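Long-range contacts in dermonecrotic toxin (PDB 2EBF), which acts as a potent mitogenic, osteolytic toxin (here its C-terminal region) that induces bone resorption and is associated with the severe progressive form of atrophic rhinitis in pigs: residues 199-203 with 261-265; 214-220 with 232-236; 247-251 with 284-289; 427-432 with 443-447. All blocks are in the same frame, centred on the assembly; numbering follows the deposited sequence.

Interaction 1 (199-203 with 261-265); sequences IDFPV and LYIGH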
loop_
_atom_site.group_PDB
_atom_site.type_symbol
_atom_site.label_atom_id
_atom_site.label_comp_id
_atom_site.label_asym_id
_atom_site.label_seq_id
_atom_site.Cartn_x
_atom_site.Cartn_y
_atom_site.Cartn_z
ATOM N N ILE A 199 -9.052 -1.617 32.404
ATOM C CA ILE A 199 -8.734 -2.479 31.263
ATOM C C ILE A 199 -7.224 -2.506 31.021
ATOM O O ILE A 199 -6.578 -1.455 30.949
ATOM C CB ILE A 199 -9.510 -2.064 29.983
ATOM C CG1 ILE A 199 -10.905 -2.689 29.981
ATOM C CG2 ILE A 199 -8.784 -2.510 28.729
ATOM C CD1 ILE A 199 -11.987 -1.768 30.437
ATOM N N ASP A 200 -6.675 -3.714 30.914
ATOM C CA ASP A 200 -5.226 -3.908 30.831
ATOM C C ASP A 200 -4.765 -4.493 29.489
ATOM O O ASP A 200 -3.597 -4.871 29.332
ATOM C CB ASP A 200 -4.728 -4.759 32.019
ATOM C CG ASP A 200 -5.268 -6.190 32.001
ATOM O OD1 ASP A 200 -4.601 -7.079 32.578
ATOM O OD2 ASP A 200 -6.350 -6.431 31.420
ATOM N N PHE A 201 -5.687 -4.565 28.531
ATOM C CA PHE A 201 -5.367 -4.985 27.168
ATOM C C PHE A 201 -5.757 -3.889 26.168
ATOM O O PHE A 201 -6.619 -3.066 26.478
ATOM C CB PHE A 201 -6.041 -6.327 26.824
ATOM C CG PHE A 201 -7.541 -6.345 27.025
ATOM C CD1 PHE A 201 -8.402 -5.845 26.048
ATOM C CD2 PHE A 201 -8.093 -6.896 28.180
ATOM C CE1 PHE A 201 -9.787 -5.871 26.226
ATOM C CE2 PHE A 201 -9.478 -6.928 28.367
ATOM C CZ PHE A 201 -10.325 -6.414 27.389
ATOM N N PRO A 202 -5.092 -3.844 24.990
ATOM C CA PRO A 202 -5.571 -2.964 23.923
ATOM C C PRO A 202 -6.971 -3.380 23.485
ATOM O O PRO A 202 -7.196 -4.547 23.158
ATOM C CB PRO A 202 -4.567 -3.196 22.783
ATOM C CG PRO A 202 -3.355 -3.759 23.441
ATOM C CD PRO A 202 -3.863 -4.561 24.599
ATOM N N VAL A 203 -7.903 -2.432 23.503
ATOM C CA VAL A 203 -9.286 -2.694 23.101
ATOM C C VAL A 203 -9.488 -2.479 21.600
ATOM O O VAL A 203 -9.043 -1.475 21.033
ATOM C CB VAL A 203 -10.291 -1.820 23.895
ATOM C CG1 VAL A 203 -11.721 -2.125 23.471
ATOM C CG2 VAL A 203 -10.141 -2.051 25.390
ATOM N N LEU A 261 -19.197 -3.862 27.484
ATOM C CA LEU A 261 -18.322 -4.996 27.182
ATOM C C LEU A 261 -17.166 -4.564 26.284
ATOM O O LEU A 261 -17.375 -3.958 25.232
ATOM C CB LEU A 261 -19.118 -6.119 26.516
ATOM C CG LEU A 261 -18.409 -7.294 25.840
ATOM C CD1 LEU A 261 -17.790 -8.236 26.856
ATOM C CD2 LEU A 261 -19.387 -8.037 24.948
ATOM N N TYR A 262 -15.952 -4.891 26.718
ATOM C CA TYR A 262 -14.726 -4.522 26.021
ATOM C C TYR A 262 -14.036 -5.782 25.526
ATOM O O TYR A 262 -13.833 -6.729 26.294
ATOM C CB TYR A 262 -13.802 -3.750 26.963
ATOM C CG TYR A 262 -14.425 -2.485 27.507
ATOM C CD1 TYR A 262 -15.273 -2.514 28.620
ATOM C CD2 TYR A 262 -14.174 -1.258 26.908
ATOM C CE1 TYR A 262 -15.853 -1.349 29.112
ATOM C CE2 TYR A 262 -14.749 -0.089 27.389
ATOM C CZ TYR A 262 -15.584 -0.139 28.492
ATOM O OH TYR A 262 -16.145 1.028 28.958
ATOM N N ILE A 263 -13.684 -5.788 24.240
ATOM C CA ILE A 263 -13.138 -6.972 23.590
ATOM C C ILE A 263 -11.736 -6.701 23.034
ATOM O O ILE A 263 -11.498 -5.675 22.376
ATOM C CB ILE A 263 -14.096 -7.483 22.478
ATOM C CG1 ILE A 263 -15.429 -7.936 23.093
ATOM C CG2 ILE A 263 -13.457 -8.613 21.674
ATOM C CD1 ILE A 263 -16.591 -8.000 22.113
ATOM N N GLY A 264 -10.819 -7.631 23.306
ATOM C CA GLY A 264 -9.434 -7.532 22.846
ATOM C C GLY A 264 -9.031 -8.549 21.788
ATOM O O GLY A 264 -7.933 -8.461 21.238
ATOM N N HIS A 265 -9.902 -9.517 21.507
ATOM C CA HIS A 265 -9.654 -10.494 20.444
ATOM C C HIS A 265 -10.225 -9.964 19.151
ATOM O O HIS A 265 -11.358 -9.495 19.118
ATOM C CB HIS A 265 -10.318 -11.837 20.739
ATOM C CG HIS A 265 -9.977 -12.408 22.076
ATOM N ND1 HIS A 265 -8.979 -13.342 22.251
ATOM C CD2 HIS A 265 -10.509 -12.190 23.302
ATOM C CE1 HIS A 265 -8.907 -13.671 23.529
ATOM N NE2 HIS A 265 -9.826 -12.987 24.187
HETATM O O HOH W 1 -6.128 -6.945 22.439
#
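Ile199 meets Tyr262 because its CG1 branch lies beside its own backbone N (chi1 -84°). The chi2 of 99° then swings CD1 out over the tyrosine ring. Phe201 takes the less common setting, with CG held between its backbone N and carbonyl carbon (chi1 55°). This lays the ring against the backbone of 262-264.

Ile199 CD1 sits over one face of the Tyr262 ring, 3.9 Å from its centroid. This is a CH-pi contact, and the two side chains run at about a right angle. Val203 CG1 comes to the same ring at its edge, 4.3 Å from Tyr262 CD2. Val203 CG1 also lies 3.7 Å from Ile263 O.

The Phe201 ring brings its CE1 to within 3.6 Å of Gly264 N. Tyr262 O lies at the edge of the Phe201 ring, near its plane, 3.7 Å from Phe201 CZ. Gly264 has no side chain, and Phe201 CD1 rests close to Gly264 CA. Ile199 CG2 covers one face of the Phe201 ring, joining the two apolar groups.

No direct hydrogen bond links the segments here. A water donates to Pro202 O at 2.7 Å and to Gly264 O at 2.6 Å. Strand pairing starts just beyond, where Ile263 bonds to Lys204 and Tyr205 and strand 260-263 becomes the middle strand of a three-stranded antiparallel sheet. Asp200 also forms a salt bridge with Arg255 of strand 254-257. Between the two segments themselves the hold is apolar and aromatic, and the one water serves two backbone carbonyls that do not meet directly.

Interaction 2 (214-220 with 232-236); sequences DKIQTNY and GSNSA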
loop_
_atom_site.group_PDB
_atom_site.type_symbol
_atom_site.label_atom_id
_atom_site.label_comp_id
_atom_site.label_asym_id
_atom_site.label_seq_id
_atom_site.Cartn_x
_atom_site.Cartn_y
_atom_site.Cartn_z
ATOM N N ASP A 214 -30.227 -8.401 24.851
ATOM C CA ASP A 214 -31.582 -8.840 25.182
ATOM C C ASP A 214 -32.563 -8.476 24.075
ATOM O O ASP A 214 -33.700 -8.948 24.062
ATOM C CB ASP A 214 -32.025 -8.230 26.509
ATOM C CG ASP A 214 -31.080 -8.563 27.647
ATOM O OD1 ASP A 214 -30.388 -9.602 27.575
ATOM O OD2 ASP A 214 -31.024 -7.782 28.617
ATOM N N LYS A 215 -32.109 -7.641 23.145
ATOM C CA LYS A 215 -32.933 -7.208 22.025
ATOM C C LYS A 215 -32.968 -8.231 20.894
ATOM O O LYS A 215 -33.841 -8.170 20.027
ATOM C CB LYS A 215 -32.450 -5.854 21.492
ATOM C CG LYS A 215 -33.136 -4.634 22.108
ATOM C CD LYS A 215 -32.543 -4.242 23.460
ATOM C CE LYS A 215 -32.815 -2.771 23.777
ATOM N NZ LYS A 215 -32.468 -2.432 25.189
ATOM N N ILE A 216 -32.019 -9.166 20.903
ATOM C CA ILE A 216 -31.916 -10.165 19.835
ATOM C C ILE A 216 -32.931 -11.302 19.997
ATOM O O ILE A 216 -33.407 -11.570 21.101
ATOM C CB ILE A 216 -30.471 -10.730 19.676
ATOM C CG1 ILE A 216 -30.026 -11.470 20.938
ATOM C CG2 ILE A 216 -29.495 -9.604 19.309
ATOM C CD1 ILE A 216 -28.843 -12.387 20.730
ATOM N N GLN A 217 -33.244 -11.958 18.881
ATOM C CA GLN A 217 -34.295 -12.976 18.813
ATOM C C GLN A 217 -34.028 -14.225 19.664
ATOM O O GLN A 217 -34.931 -14.713 20.352
ATOM C CB GLN A 217 -34.540 -13.369 17.353
ATOM C CG GLN A 217 -35.827 -14.148 17.113
ATOM C CD GLN A 217 -36.238 -14.166 15.648
ATOM O OE1 GLN A 217 -36.009 -13.204 14.910
ATOM N NE2 GLN A 217 -36.859 -15.264 15.224
ATOM N N THR A 218 -32.798 -14.733 19.613
ATOM C CA THR A 218 -32.438 -15.983 20.285
ATOM C C THR A 218 -32.287 -15.814 21.801
ATOM O O THR A 218 -31.565 -14.931 22.275
ATOM C CB THR A 218 -31.147 -16.602 19.681
ATOM O OG1 THR A 218 -31.277 -16.687 18.255
ATOM C CG2 THR A 218 -30.884 -18.000 20.244
ATOM N N ASN A 219 -32.991 -16.661 22.548
ATOM C CA ASN A 219 -32.856 -16.719 23.996
ATOM C C ASN A 219 -31.831 -17.774 24.377
ATOM O O ASN A 219 -32.180 -18.913 24.699
ATOM C CB ASN A 219 -34.202 -17.024 24.661
ATOM C CG ASN A 219 -35.184 -15.876 24.553
ATOM O OD1 ASN A 219 -34.824 -14.709 24.731
ATOM N ND2 ASN A 219 -36.440 -16.205 24.272
ATOM N N TYR A 220 -30.561 -17.386 24.334
ATOM C CA TYR A 220 -29.469 -18.285 24.684
ATOM C C TYR A 220 -29.558 -18.758 26.144
ATOM O O TYR A 220 -28.967 -19.775 26.516
ATOM C CB TYR A 220 -28.114 -17.631 24.386
ATOM C CG TYR A 220 -27.873 -17.347 22.915
ATOM C CD1 TYR A 220 -28.115 -16.087 22.383
ATOM C CD2 TYR A 220 -27.400 -18.344 22.057
ATOM C CE1 TYR A 220 -27.896 -15.820 21.033
ATOM C CE2 TYR A 220 -27.176 -18.087 20.705
ATOM C CZ TYR A 220 -27.425 -16.821 20.201
ATOM O OH TYR A 220 -27.209 -16.554 18.867
ATOM N N GLY A 232 -32.257 -15.232 33.409
ATOM C CA GLY A 232 -33.449 -14.955 32.604
ATOM C C GLY A 232 -33.297 -14.081 31.367
ATOM O O GLY A 232 -34.297 -13.740 30.725
ATOM N N SER A 233 -32.061 -13.712 31.025
ATOM C CA SER A 233 -31.792 -12.922 29.814
ATOM C C SER A 233 -30.410 -13.223 29.225
ATOM O O SER A 233 -29.567 -13.838 29.888
ATOM C CB SER A 233 -31.949 -11.420 30.083
ATOM O OG SER A 233 -30.967 -10.947 30.989
ATOM N N ASN A 234 -30.188 -12.793 27.982
ATOM C CA ASN A 234 -28.888 -12.954 27.325
ATOM C C ASN A 234 -27.805 -12.170 28.056
ATOM O O ASN A 234 -26.738 -12.705 28.349
ATOM C CB ASN A 234 -28.954 -12.542 25.852
ATOM C CG ASN A 234 -29.758 -13.512 25.004
ATOM O OD1 ASN A 234 -29.893 -14.691 25.333
ATOM N ND2 ASN A 234 -30.294 -13.019 23.898
ATOM N N SER A 235 -28.107 -10.913 28.378
ATOM C CA SER A 235 -27.190 -10.047 29.120
ATOM C C SER A 235 -26.850 -10.572 30.517
ATOM O O SER A 235 -25.820 -10.204 31.088
ATOM C CB SER A 235 -27.757 -8.628 29.213
ATOM O OG SER A 235 -28.977 -8.602 29.930
ATOM N N ALA A 236 -27.714 -11.431 31.059
ATOM C CA ALA A 236 -27.482 -12.065 32.359
ATOM C C ALA A 236 -26.510 -13.249 32.273
ATOM O O ALA A 236 -25.770 -13.515 33.225
ATOM C CB ALA A 236 -28.799 -12.497 32.983
#
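Ser233 and Asp214 meet where helix 234-248 begins, and Ser233 is its N-cap residue. The contact is a helix N-terminus received by the irregular loop 214-220 of the C2 domain. Ser233 CB lies 3.5 Å from Asp214 OD1. Ser233 OG donates to Ser235 OG at 3.3 Å.

Asn234 follows and is buried by the loop. With CG beside its own backbone N (chi1 -70°), its amide reaches into the curve of 216-220. Asn234 ND2 donates to Thr218 O at 2.8 Å in a nearly straight bond (N-H...O 169°). That oxygen lies in the amide plane of Asn234. A second bond runs from ND2 to Phe213 O, so two backbone carbonyls fix the amide. On its other side Asn234 OD1 takes a weak bond from Tyr220 N at 3.0 Å. OD1 also sits at the edge of the Tyr220 ring, whose plane is turned 53° from the amide. The Tyr220 ring also touches Met295 of helix 288-300, and Thr218 OG1 bonds to Glu298 of that helix. Ile216 packs on the amide nitrogen, with Ile216 CG1 3.4 Å from Asn234 ND2.

Ser235 comes next and is held by both carboxylate oxygens of Asp214. The negative group at the helix start should be favoured by the helix dipole. Ser235 N donates to Asp214 OD1 at 2.8 Å. Ser235 OG donates to Asp214 OD2 at 2.6 Å, and each oxygen uses its syn lone pair.

Interaction 3 (247-251 with 284-289); sequences SKGML and PYELYP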
loop_
_atom_site.group_PDB
_atom_site.type_symbol
_atom_site.label_atom_id
_atom_site.label_comp_id
_atom_site.label_asym_id
_atom_site.label_seq_id
_atom_site.Cartn_x
_atom_site.Cartn_y
_atom_site.Cartn_z
ATOM N N SER A 247 -11.014 -18.363 33.549
ATOM C CA SER A 247 -10.485 -19.413 34.425
ATOM C C SER A 247 -10.073 -20.684 33.671
ATOM O O SER A 247 -9.331 -21.516 34.205
ATOM C CB SER A 247 -11.502 -19.751 35.516
ATOM O OG SER A 247 -10.955 -20.661 36.455
ATOM N N LYS A 248 -10.544 -20.821 32.431
ATOM C CA LYS A 248 -10.276 -22.005 31.613
ATOM C C LYS A 248 -9.210 -21.739 30.540
ATOM O O LYS A 248 -8.179 -22.416 30.503
ATOM C CB LYS A 248 -11.579 -22.520 30.988
ATOM C CG LYS A 248 -11.563 -23.983 30.572
ATOM C CD LYS A 248 -12.941 -24.621 30.757
ATOM C CE LYS A 248 -13.216 -25.694 29.714
ATOM N NZ LYS A 248 -13.458 -25.085 28.374
ATOM N N GLY A 249 -9.458 -20.759 29.673
ATOM C CA GLY A 249 -8.505 -20.397 28.626
ATOM C C GLY A 249 -9.002 -19.358 27.636
ATOM O O GLY A 249 -8.333 -18.344 27.413
ATOM N N MET A 250 -10.175 -19.609 27.052
ATOM C CA MET A 250 -10.734 -18.768 25.985
ATOM C C MET A 250 -11.249 -17.403 26.483
ATOM O O MET A 250 -11.376 -17.179 27.690
ATOM C CB MET A 250 -11.853 -19.521 25.248
ATOM C CG MET A 250 -11.460 -20.910 24.733
ATOM S SD MET A 250 -10.666 -20.886 23.109
ATOM C CE MET A 250 -12.082 -21.107 22.025
ATOM N N LEU A 251 -11.521 -16.499 25.535
ATOM C CA LEU A 251 -12.087 -15.158 25.795
ATOM C C LEU A 251 -11.445 -14.395 26.961
ATOM O O LEU A 251 -12.123 -13.680 27.699
ATOM C CB LEU A 251 -13.611 -15.229 25.978
ATOM C CG LEU A 251 -14.465 -15.941 24.924
ATOM C CD1 LEU A 251 -15.915 -16.001 25.390
ATOM C CD2 LEU A 251 -14.362 -15.269 23.558
ATOM N N PRO A 284 -13.626 -29.959 24.545
ATOM C CA PRO A 284 -12.495 -29.344 25.259
ATOM C C PRO A 284 -12.710 -27.867 25.609
ATOM O O PRO A 284 -12.231 -27.404 26.647
ATOM C CB PRO A 284 -11.323 -29.503 24.283
ATOM C CG PRO A 284 -11.937 -29.790 22.960
ATOM C CD PRO A 284 -13.228 -30.481 23.224
ATOM N N TYR A 285 -13.432 -27.140 24.763
ATOM C CA TYR A 285 -13.696 -25.721 25.029
ATOM C C TYR A 285 -15.182 -25.412 25.241
ATOM O O TYR A 285 -15.580 -24.243 25.389
ATOM C CB TYR A 285 -13.040 -24.844 23.949
ATOM C CG TYR A 285 -11.540 -25.086 23.851
ATOM C CD1 TYR A 285 -10.983 -25.732 22.746
ATOM C CD2 TYR A 285 -10.685 -24.701 24.890
ATOM C CE1 TYR A 285 -9.603 -25.969 22.668
ATOM C CE2 TYR A 285 -9.314 -24.935 24.820
ATOM C CZ TYR A 285 -8.784 -25.563 23.707
ATOM O OH TYR A 285 -7.438 -25.790 23.657
ATOM N N GLU A 286 -15.989 -26.473 25.267
ATOM C CA GLU A 286 -17.422 -26.404 25.584
ATOM C C GLU A 286 -18.180 -25.475 24.620
ATOM O O GLU A 286 -17.679 -25.153 23.543
ATOM C CB GLU A 286 -17.631 -26.012 27.058
ATOM C CG GLU A 286 -18.973 -26.436 27.670
ATOM C CD GLU A 286 -19.141 -27.941 27.798
ATOM O OE1 GLU A 286 -18.187 -28.636 28.218
ATOM O OE2 GLU A 286 -20.248 -28.428 27.489
ATOM N N LEU A 287 -19.378 -25.042 24.997
ATOM C CA LEU A 287 -20.199 -24.249 24.091
ATOM C C LEU A 287 -20.006 -22.742 24.267
ATOM O O LEU A 287 -20.286 -21.976 23.351
ATOM C CB LEU A 287 -21.680 -24.625 24.248
ATOM C CG LEU A 287 -22.638 -24.331 23.081
ATOM C CD1 LEU A 287 -22.307 -25.169 21.835
ATOM C CD2 LEU A 287 -24.090 -24.544 23.507
ATOM N N TYR A 288 -19.490 -22.339 25.429
ATOM C CA TYR A 288 -19.573 -20.949 25.910
ATOM C C TYR A 288 -18.979 -19.863 25.000
ATOM O O TYR A 288 -19.604 -18.812 24.823
ATOM C CB TYR A 288 -19.015 -20.822 27.335
ATOM C CG TYR A 288 -19.385 -21.969 28.257
ATOM C CD1 TYR A 288 -20.670 -22.512 28.255
ATOM C CD2 TYR A 288 -18.448 -22.503 29.136
ATOM C CE1 TYR A 288 -21.006 -23.573 29.097
ATOM C CE2 TYR A 288 -18.772 -23.558 29.987
ATOM C CZ TYR A 288 -20.051 -24.088 29.963
ATOM O OH TYR A 288 -20.372 -25.138 30.802
ATOM N N PRO A 289 -17.779 -20.101 24.426
ATOM C CA PRO A 289 -17.237 -19.074 23.534
ATOM C C PRO A 289 -18.090 -18.938 22.287
ATOM O O PRO A 289 -18.275 -17.828 21.790
ATOM C CB PRO A 289 -15.848 -19.617 23.169
ATOM C CG PRO A 289 -15.545 -20.663 24.190
ATOM C CD PRO A 289 -16.867 -21.257 24.532
#
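Leu251 and Pro289 bring the two backbones nearest, with CA atoms 6.9 Å apart. Gly249 ends the helical run of helix 234-248 with a positive phi. Leu251 also has a positive phi (45°). The other segment is a loop that leads into helix 288-300, and Glu286 has positive phi there.

Met250 carries the core of the contact. Its chain bends at chi2 and chi3 and crosses Tyr285 at about a right angle. Met250 SD lies over one face of the Tyr285 ring, 4.5 Å from the centroid and 23° off the normal, a Met-aromatic contact. Pro284 CB lies over the opposite face, so the ring is held between the two. Met250 CB also meets Pro289 CG at 4.0 Å. Leu251 CD1 packs 3.8 Å from Pro289 CA.

Lys248 leaves the end of its helix and gives the one hydrogen bond across the contact. Lys248 NZ donates to Pro284 O at 3.1 Å, tilted 25° from the carbonyl plane.

Outside the two segments, Tyr285 OH bonds to Asp428, and Tyr285 and Met250 both touch Ala429. Tyr288 turns back onto Leu241 and Glu244. The contact thus joins the C-terminal end of helix 234-248 to the N-terminal end of helix 288-300, with helix 425-434 against the Tyr285 and Met250 side.

Interaction 4 (427-432 with 443-447); sequences LDAMLF and FRKLL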
loop_
_atom_site.group_PDB
_atom_site.type_symbol
_atom_site.label_atom_id
_atom_site.label_comp_id
_atom_site.label_asym_id
_atom_site.label_seq_id
_atom_site.Cartn_x
_atom_site.Cartn_y
_atom_site.Cartn_z
ATOM N N LEU A 427 -4.189 -21.686 19.498
ATOM C CA LEU A 427 -3.646 -22.591 18.486
ATOM C C LEU A 427 -4.437 -23.909 18.421
ATOM O O LEU A 427 -4.887 -24.326 17.342
ATOM C CB LEU A 427 -2.157 -22.845 18.760
ATOM C CG LEU A 427 -1.383 -23.826 17.859
ATOM C CD1 LEU A 427 -1.399 -23.372 16.398
ATOM C CD2 LEU A 427 0.046 -24.026 18.361
ATOM N N ASP A 428 -4.635 -24.537 19.582
ATOM C CA ASP A 428 -5.362 -25.803 19.687
ATOM C C ASP A 428 -6.770 -25.684 19.108
ATOM O O ASP A 428 -7.194 -26.527 18.308
ATOM C CB ASP A 428 -5.415 -26.257 21.155
ATOM C CG ASP A 428 -5.958 -27.669 21.321
ATOM O OD1 ASP A 428 -5.650 -28.552 20.487
ATOM O OD2 ASP A 428 -6.695 -27.902 22.303
ATOM N N ALA A 429 -7.479 -24.625 19.499
ATOM C CA ALA A 429 -8.817 -24.354 18.989
ATOM C C ALA A 429 -8.790 -24.151 17.480
ATOM O O ALA A 429 -9.649 -24.670 16.754
ATOM C CB ALA A 429 -9.401 -23.128 19.668
ATOM N N MET A 430 -7.797 -23.396 17.010
ATOM C CA MET A 430 -7.662 -23.136 15.579
ATOM C C MET A 430 -7.397 -24.428 14.799
ATOM O O MET A 430 -7.970 -24.637 13.716
ATOM C CB MET A 430 -6.588 -22.076 15.313
ATOM C CG MET A 430 -7.010 -20.661 15.721
ATOM S SD MET A 430 -5.878 -19.425 15.061
ATOM C CE MET A 430 -6.611 -17.889 15.613
ATOM N N LEU A 431 -6.566 -25.304 15.360
ATOM C CA LEU A 431 -6.330 -26.628 14.759
ATOM C C LEU A 431 -7.605 -27.464 14.660
ATOM O O LEU A 431 -7.856 -28.085 13.625
ATOM C CB LEU A 431 -5.238 -27.407 15.499
ATOM C CG LEU A 431 -3.805 -26.858 15.432
ATOM C CD1 LEU A 431 -2.899 -27.620 16.386
ATOM C CD2 LEU A 431 -3.230 -26.877 14.012
ATOM N N PHE A 432 -8.413 -27.464 15.724
ATOM C CA PHE A 432 -9.704 -28.155 15.703
ATOM C C PHE A 432 -10.580 -27.670 14.566
ATOM O O PHE A 432 -11.234 -28.470 13.894
ATOM C CB PHE A 432 -10.456 -27.984 17.027
ATOM C CG PHE A 432 -10.178 -29.061 18.019
ATOM C CD1 PHE A 432 -9.751 -28.747 19.299
ATOM C CD2 PHE A 432 -10.319 -30.402 17.664
ATOM C CE1 PHE A 432 -9.487 -29.749 20.227
ATOM C CE2 PHE A 432 -10.051 -31.418 18.582
ATOM C CZ PHE A 432 -9.642 -31.088 19.871
ATOM N N PHE A 443 -3.607 -31.280 9.988
ATOM C CA PHE A 443 -2.901 -30.062 10.401
ATOM C C PHE A 443 -2.247 -30.259 11.766
ATOM O O PHE A 443 -1.090 -29.890 11.975
ATOM C CB PHE A 443 -3.836 -28.843 10.396
ATOM C CG PHE A 443 -4.186 -28.340 9.003
ATOM C CD1 PHE A 443 -5.392 -28.696 8.400
ATOM C CD2 PHE A 443 -3.305 -27.517 8.298
ATOM C CE1 PHE A 443 -5.722 -28.228 7.113
ATOM C CE2 PHE A 443 -3.621 -27.044 7.022
ATOM C CZ PHE A 443 -4.832 -27.396 6.428
ATOM N N ARG A 444 -2.993 -30.867 12.688
ATOM C CA ARG A 444 -2.468 -31.238 14.000
ATOM C C ARG A 444 -1.285 -32.197 13.871
ATOM O O ARG A 444 -0.242 -32.001 14.498
ATOM C CB ARG A 444 -3.580 -31.872 14.842
ATOM C CG ARG A 444 -3.196 -32.169 16.270
ATOM C CD ARG A 444 -4.406 -32.607 17.100
ATOM N NE ARG A 444 -5.417 -31.550 17.209
ATOM C CZ ARG A 444 -5.372 -30.532 18.068
ATOM N NH1 ARG A 444 -4.363 -30.404 18.923
ATOM N NH2 ARG A 444 -6.346 -29.630 18.072
ATOM N N LYS A 445 -1.457 -33.226 13.048
ATOM C CA LYS A 445 -0.402 -34.209 12.788
ATOM C C LYS A 445 0.859 -33.594 12.193
ATOM O O LYS A 445 1.981 -33.989 12.546
ATOM C CB LYS A 445 -0.924 -35.317 11.875
ATOM C CG LYS A 445 -1.537 -36.492 12.631
ATOM C CD LYS A 445 -2.440 -37.339 11.738
ATOM C CE LYS A 445 -1.663 -38.383 10.952
ATOM N NZ LYS A 445 -2.550 -39.527 10.555
ATOM N N LEU A 446 0.666 -32.630 11.292
ATOM C CA LEU A 446 1.776 -31.905 10.667
ATOM C C LEU A 446 2.574 -31.155 11.727
ATOM O O LEU A 446 3.798 -31.238 11.763
ATOM C CB LEU A 446 1.236 -30.908 9.642
ATOM C CG LEU A 446 1.958 -30.591 8.330
ATOM C CD1 LEU A 446 1.742 -29.134 8.004
ATOM C CD2 LEU A 446 3.447 -30.952 8.291
ATOM N N LEU A 447 1.865 -30.424 12.589
ATOM C CA LEU A 447 2.483 -29.702 13.692
ATOM C C LEU A 447 3.190 -30.666 14.637
ATOM O O LEU A 447 4.305 -30.402 15.084
ATOM C CB LEU A 447 1.418 -28.963 14.494
ATOM C CG LEU A 447 1.708 -27.578 15.078
ATOM C CD1 LEU A 447 0.828 -27.358 16.298
ATOM C CD2 LEU A 447 3.175 -27.333 15.421
#
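Asp428 and Arg444 form the ionic part of this helix pair. The arginine chain leaves with CG anti to the backbone N and bends at chi3, which carries the guanidinium across to helix 425-434. Arg444 NH1 and NH2 both grip Asp428 OD1, each at 2.7 Å. Both nitrogens share this one oxygen, and the carboxylate and guanidinium planes stand 84° apart. NH2 also makes a weak bond to Asp428 O. The other carboxylate oxygen, OD2, bonds to Tyr285. A nearby arginine would be expected to favour the charged form of Asp428.

A cation-pi contact adds to this. Arg444 CZ lies 4.6 Å from the centroid of the Phe432 ring, over its face. The planes are 48° apart, and NH2 is the atom nearest the ring centre. Leu431 CB lies over a face of the guanidinium, 3.6 Å from Arg444 NH2.

The apolar part centres on Leu431 and Leu447. Leu431 CD1 meets Leu447 CD1 at 3.7 Å. Leu427 CD2 reaches Leu447 CD1 tip to tip at 4.0 Å, and Leu431 CD2 rests 4.2 Å from Phe443 CB.

The axes of segments 427-432 and 443-447 come within 10.3 Å, their N-to-C directions 134° apart. The helices lie in the connection between strands 399-402 and 456-461, parallel neighbours in the mixed sheet, and so form part of a beta-alpha-beta crossover.

All four contacts lie within the C2 domain of the toxin's C-terminal region. Starting from the N terminus, interaction 1 closes a long loop from 199-203 to strand 260-263. Interaction 2 falls wholly within that loop and closes a short one, from 214-220 to the start of helix 234-248. Interaction 3 crosses interaction 1, as 247-251 lies before strand 260-263 while 284-289 lies after it. The two touch where His265 packs on Leu251. Interaction 4 follows in series and closes a short loop between helices 425-434 and 442-452. It meets interaction 3 through Tyr285 and Asp428, linking the small three-stranded sheet and its helices to the mixed-sheet part of the fold.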